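Local structure of general secretion pathway protein L (Vibrio parahaemolyticus, 2W7V) at residues A[6-17]-A[32-43]. The protein is an inner-membrane component of the type II secretion system that dimerises through this periplasmic domain and probably helps assemble the machinery exporting folded proteins. Sequence-based numbering, arbitrary orientation.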
# COMPACT_ATOMS: atom_id res chain seq x y z
N THR A 6 0.14 16.00 1.23
CA THR A 6 -0.19 14.57 1.35
C THR A 6 -1.50 14.26 0.59
O THR A 6 -2.48 14.98 0.76
CB THR A 6 -0.32 14.18 2.84
OG1 THR A 6 -0.45 12.77 2.97
CG2 THR A 6 -1.54 14.86 3.49
N ASP A 7 -1.52 13.20 -0.22
CA ASP A 7 -2.68 12.87 -1.08
C ASP A 7 -3.64 11.83 -0.53
O ASP A 7 -3.52 10.62 -0.85
CB ASP A 7 -2.26 12.41 -2.48
CG ASP A 7 -3.47 12.26 -3.42
OD1 ASP A 7 -4.46 11.62 -3.02
OD2 ASP A 7 -3.42 12.80 -4.57
N VAL A 8 -4.62 12.34 0.19
CA VAL A 8 -5.70 11.58 0.82
C VAL A 8 -6.67 10.88 -0.13
O VAL A 8 -7.21 9.83 0.22
CB VAL A 8 -6.52 12.53 1.74
CG1 VAL A 8 -7.96 12.08 1.84
CG2 VAL A 8 -5.87 12.63 3.11
N ALA A 9 -6.95 11.46 -1.30
CA ALA A 9 -7.86 10.81 -2.28
C ALA A 9 -7.26 9.51 -2.82
O ALA A 9 -7.92 8.48 -2.86
CB ALA A 9 -8.22 11.76 -3.41
N MSE A 10 -6.00 9.54 -3.19
CA MSE A 10 -5.30 8.31 -3.53
C MSE A 10 -5.22 7.30 -2.36
O MSE A 10 -5.38 6.11 -2.57
CB MSE A 10 -3.91 8.63 -4.07
CG MSE A 10 -3.18 7.38 -4.56
SE MSE A 10 -3.91 6.47 -6.15
CE MSE A 10 -3.62 7.88 -7.41
N LEU A 11 -4.98 7.78 -1.16
CA LEU A 11 -4.99 6.91 0.01
C LEU A 11 -6.34 6.19 0.16
O LEU A 11 -6.39 5.00 0.39
CB LEU A 11 -4.67 7.72 1.28
CG LEU A 11 -4.36 6.95 2.56
CD1 LEU A 11 -3.20 6.01 2.34
CD2 LEU A 11 -4.03 7.94 3.65
N SER A 12 -7.43 6.91 -0.03
CA SER A 12 -8.74 6.30 0.03
C SER A 12 -8.97 5.24 -1.04
O SER A 12 -9.40 4.12 -0.70
CB SER A 12 -9.83 7.37 -0.03
OG SER A 12 -9.69 8.28 1.06
N TRP A 13 -8.65 5.57 -2.30
CA TRP A 13 -8.97 4.71 -3.45
C TRP A 13 -8.02 3.52 -3.57
O TRP A 13 -8.36 2.50 -4.15
CB TRP A 13 -8.95 5.50 -4.79
CG TRP A 13 -9.72 6.83 -4.83
CD1 TRP A 13 -10.84 7.16 -4.13
CD2 TRP A 13 -9.41 7.96 -5.66
NE1 TRP A 13 -11.25 8.45 -4.46
CE2 TRP A 13 -10.39 8.95 -5.40
CE3 TRP A 13 -8.41 8.23 -6.61
CZ2 TRP A 13 -10.38 10.18 -6.03
CZ3 TRP A 13 -8.41 9.45 -7.24
CH2 TRP A 13 -9.39 10.42 -6.95
N LEU A 14 -6.82 3.67 -3.05
CA LEU A 14 -5.93 2.56 -2.90
C LEU A 14 -6.58 1.29 -2.24
O LEU A 14 -6.17 0.16 -2.48
CB LEU A 14 -4.75 3.09 -2.07
CG LEU A 14 -3.78 2.18 -1.35
CD1 LEU A 14 -2.46 2.94 -1.17
CD2 LEU A 14 -4.41 1.75 -0.06
N ALA A 15 -7.59 1.51 -1.39
CA ALA A 15 -8.35 0.42 -0.74
C ALA A 15 -9.06 -0.55 -1.74
O ALA A 15 -9.36 -1.71 -1.39
CB ALA A 15 -9.37 1.03 0.21
N ALA A 16 -9.34 -0.06 -2.95
CA ALA A 16 -9.95 -0.81 -4.04
C ALA A 16 -8.94 -1.66 -4.87
O ALA A 16 -9.34 -2.43 -5.70
CB ALA A 16 -10.69 0.14 -4.97
N LEU A 17 -7.65 -1.49 -4.66
CA LEU A 17 -6.65 -2.12 -5.49
C LEU A 17 -6.45 -3.62 -5.23
O LEU A 17 -6.31 -4.40 -6.17
CB LEU A 17 -5.33 -1.36 -5.42
CG LEU A 17 -5.27 -0.00 -6.16
CD1 LEU A 17 -3.94 0.71 -5.89
CD2 LEU A 17 -5.49 -0.16 -7.68
N PHE A 32 3.82 -3.26 -3.22
CA PHE A 32 3.30 -2.00 -3.65
C PHE A 32 3.51 -0.89 -2.67
O PHE A 32 3.43 -1.10 -1.46
CB PHE A 32 1.85 -2.12 -4.08
CG PHE A 32 0.88 -2.01 -2.99
CD1 PHE A 32 0.14 -3.08 -2.62
CD2 PHE A 32 0.64 -0.78 -2.41
CE1 PHE A 32 -0.80 -2.98 -1.60
CE2 PHE A 32 -0.26 -0.64 -1.43
CZ PHE A 32 -0.99 -1.74 -0.98
N LYS A 33 3.75 0.30 -3.21
CA LYS A 33 4.06 1.46 -2.40
C LYS A 33 3.20 2.62 -2.72
O LYS A 33 3.16 3.03 -3.85
CB LYS A 33 5.51 1.88 -2.63
CG LYS A 33 5.93 3.05 -1.72
CD LYS A 33 7.37 3.07 -1.44
CE LYS A 33 7.71 3.97 -0.25
NZ LYS A 33 9.10 3.56 0.30
N TYR A 34 2.56 3.18 -1.71
CA TYR A 34 1.95 4.51 -1.72
C TYR A 34 2.92 5.58 -1.23
O TYR A 34 3.54 5.43 -0.15
CB TYR A 34 0.71 4.53 -0.84
CG TYR A 34 0.11 5.89 -0.56
CD1 TYR A 34 -0.69 6.55 -1.50
CD2 TYR A 34 0.31 6.51 0.67
CE1 TYR A 34 -1.25 7.81 -1.21
CE2 TYR A 34 -0.22 7.72 0.96
CZ TYR A 34 -0.99 8.38 0.03
OH TYR A 34 -1.48 9.62 0.40
N ASP A 35 3.00 6.66 -2.02
CA ASP A 35 3.80 7.85 -1.71
C ASP A 35 2.80 9.02 -1.65
O ASP A 35 2.30 9.49 -2.67
CB ASP A 35 4.88 8.03 -2.79
CG ASP A 35 5.65 9.32 -2.69
OD1 ASP A 35 5.51 10.10 -1.73
OD2 ASP A 35 6.44 9.55 -3.61
N GLY A 36 2.50 9.48 -0.44
CA GLY A 36 1.48 10.50 -0.25
C GLY A 36 1.88 11.85 -0.79
O GLY A 36 1.02 12.65 -1.17
N GLN A 37 3.18 12.09 -0.88
CA GLN A 37 3.68 13.39 -1.28
C GLN A 37 3.49 13.52 -2.78
O GLN A 37 3.05 14.56 -3.27
CB GLN A 37 5.14 13.55 -0.84
CG GLN A 37 5.44 12.77 0.47
CD GLN A 37 6.19 13.54 1.52
OE1 GLN A 37 6.12 14.78 1.61
NE2 GLN A 37 6.90 12.80 2.36
N ARG A 38 3.80 12.43 -3.49
CA ARG A 38 3.55 12.36 -4.93
C ARG A 38 2.12 11.96 -5.22
O ARG A 38 1.66 12.12 -6.31
CB ARG A 38 4.50 11.36 -5.60
CG ARG A 38 5.96 11.82 -5.69
CD ARG A 38 6.82 10.85 -6.52
NE ARG A 38 7.92 11.51 -7.22
CZ ARG A 38 7.84 12.12 -8.41
NH1 ARG A 38 6.69 12.18 -9.09
NH2 ARG A 38 8.92 12.69 -8.94
N GLY A 39 1.39 11.43 -4.27
CA GLY A 39 0.06 10.81 -4.58
C GLY A 39 0.05 9.70 -5.62
O GLY A 39 -0.86 9.60 -6.42
N GLU A 40 1.08 8.86 -5.58
CA GLU A 40 1.22 7.75 -6.48
C GLU A 40 1.22 6.48 -5.72
O GLU A 40 1.63 6.43 -4.57
CB GLU A 40 2.55 7.77 -7.20
CG GLU A 40 2.85 8.98 -7.98
CD GLU A 40 4.22 8.89 -8.63
OE1 GLU A 40 4.98 7.92 -8.34
OE2 GLU A 40 4.54 9.78 -9.41
N VAL A 41 0.83 5.43 -6.41
CA VAL A 41 1.04 4.09 -6.01
C VAL A 41 1.88 3.36 -7.09
O VAL A 41 1.58 3.39 -8.26
CB VAL A 41 -0.33 3.40 -5.81
CG1 VAL A 41 -0.16 1.95 -5.33
CG2 VAL A 41 -1.20 4.20 -4.78
N ARG A 42 2.95 2.69 -6.65
CA ARG A 42 3.71 1.83 -7.53
C ARG A 42 3.59 0.36 -7.10
O ARG A 42 3.77 0.01 -5.95
CB ARG A 42 5.14 2.30 -7.55
CG ARG A 42 5.25 3.82 -7.75
CD ARG A 42 6.70 4.29 -7.75
NE ARG A 42 7.23 4.42 -6.39
CZ ARG A 42 6.93 5.43 -5.57
NH1 ARG A 42 6.10 6.39 -5.94
NH2 ARG A 42 7.48 5.46 -4.37
N ILE A 43 3.27 -0.48 -8.07
CA ILE A 43 2.97 -1.88 -7.87
C ILE A 43 3.92 -2.76 -8.66
O ILE A 43 4.04 -2.58 -9.84
CB ILE A 43 1.55 -2.16 -8.42
CG1 ILE A 43 0.48 -1.35 -7.63
CG2 ILE A 43 1.23 -3.64 -8.30
CD1 ILE A 43 -0.88 -1.22 -8.35
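Leu14, Tyr34 and Val41 meet at the middle of this contact, where segment 6-17, with helix 8-13, lies on one side of the β-hairpin 28-35/40-47, part of the four-stranded antiparallel sheet of this α+β domain. Leu14 points CD1 between the strands, 3.6 Å from Tyr34 CB and 4.0 Å from Val41 CG2. Three residues on, Leu17 CD1 rests against Val41 CG1. With CG anti to the backbone N (chi1 170°), Tyr34 sends its ring toward the helix, crossing the Leu11 side chain at about a right angle: Leu11 CD1 sits over one face, 4.0 Å from the centroid in a CH-pi contact, while Met10 CG lies in plane at the edge. Bends at chi2 and chi3 bring SE of the selenomethionine Met10 to Val41 CG2 and its CE to Gly39 O in the G1 bulge. Phe32 of the second subunit packs on Leu11 and Leu14, and strand 28-35 pairs with its counterpart there, so this layer borders the dimer interface.

At the polar edge, Asp7 N donates to Gly36 O at 2.8 Å. Asp7 is also the N-cap: its OD1 takes the Met10 N-H at 2.6 Å, nearly straight at 165°, and OD2 pairs with Arg86. Asp7 O accepts hydrogen bonds from Leu11 N and from Tyr34 OH, the hydroxyl approaching from above the carbonyl plane with OH 2.6 Å from that oxygen.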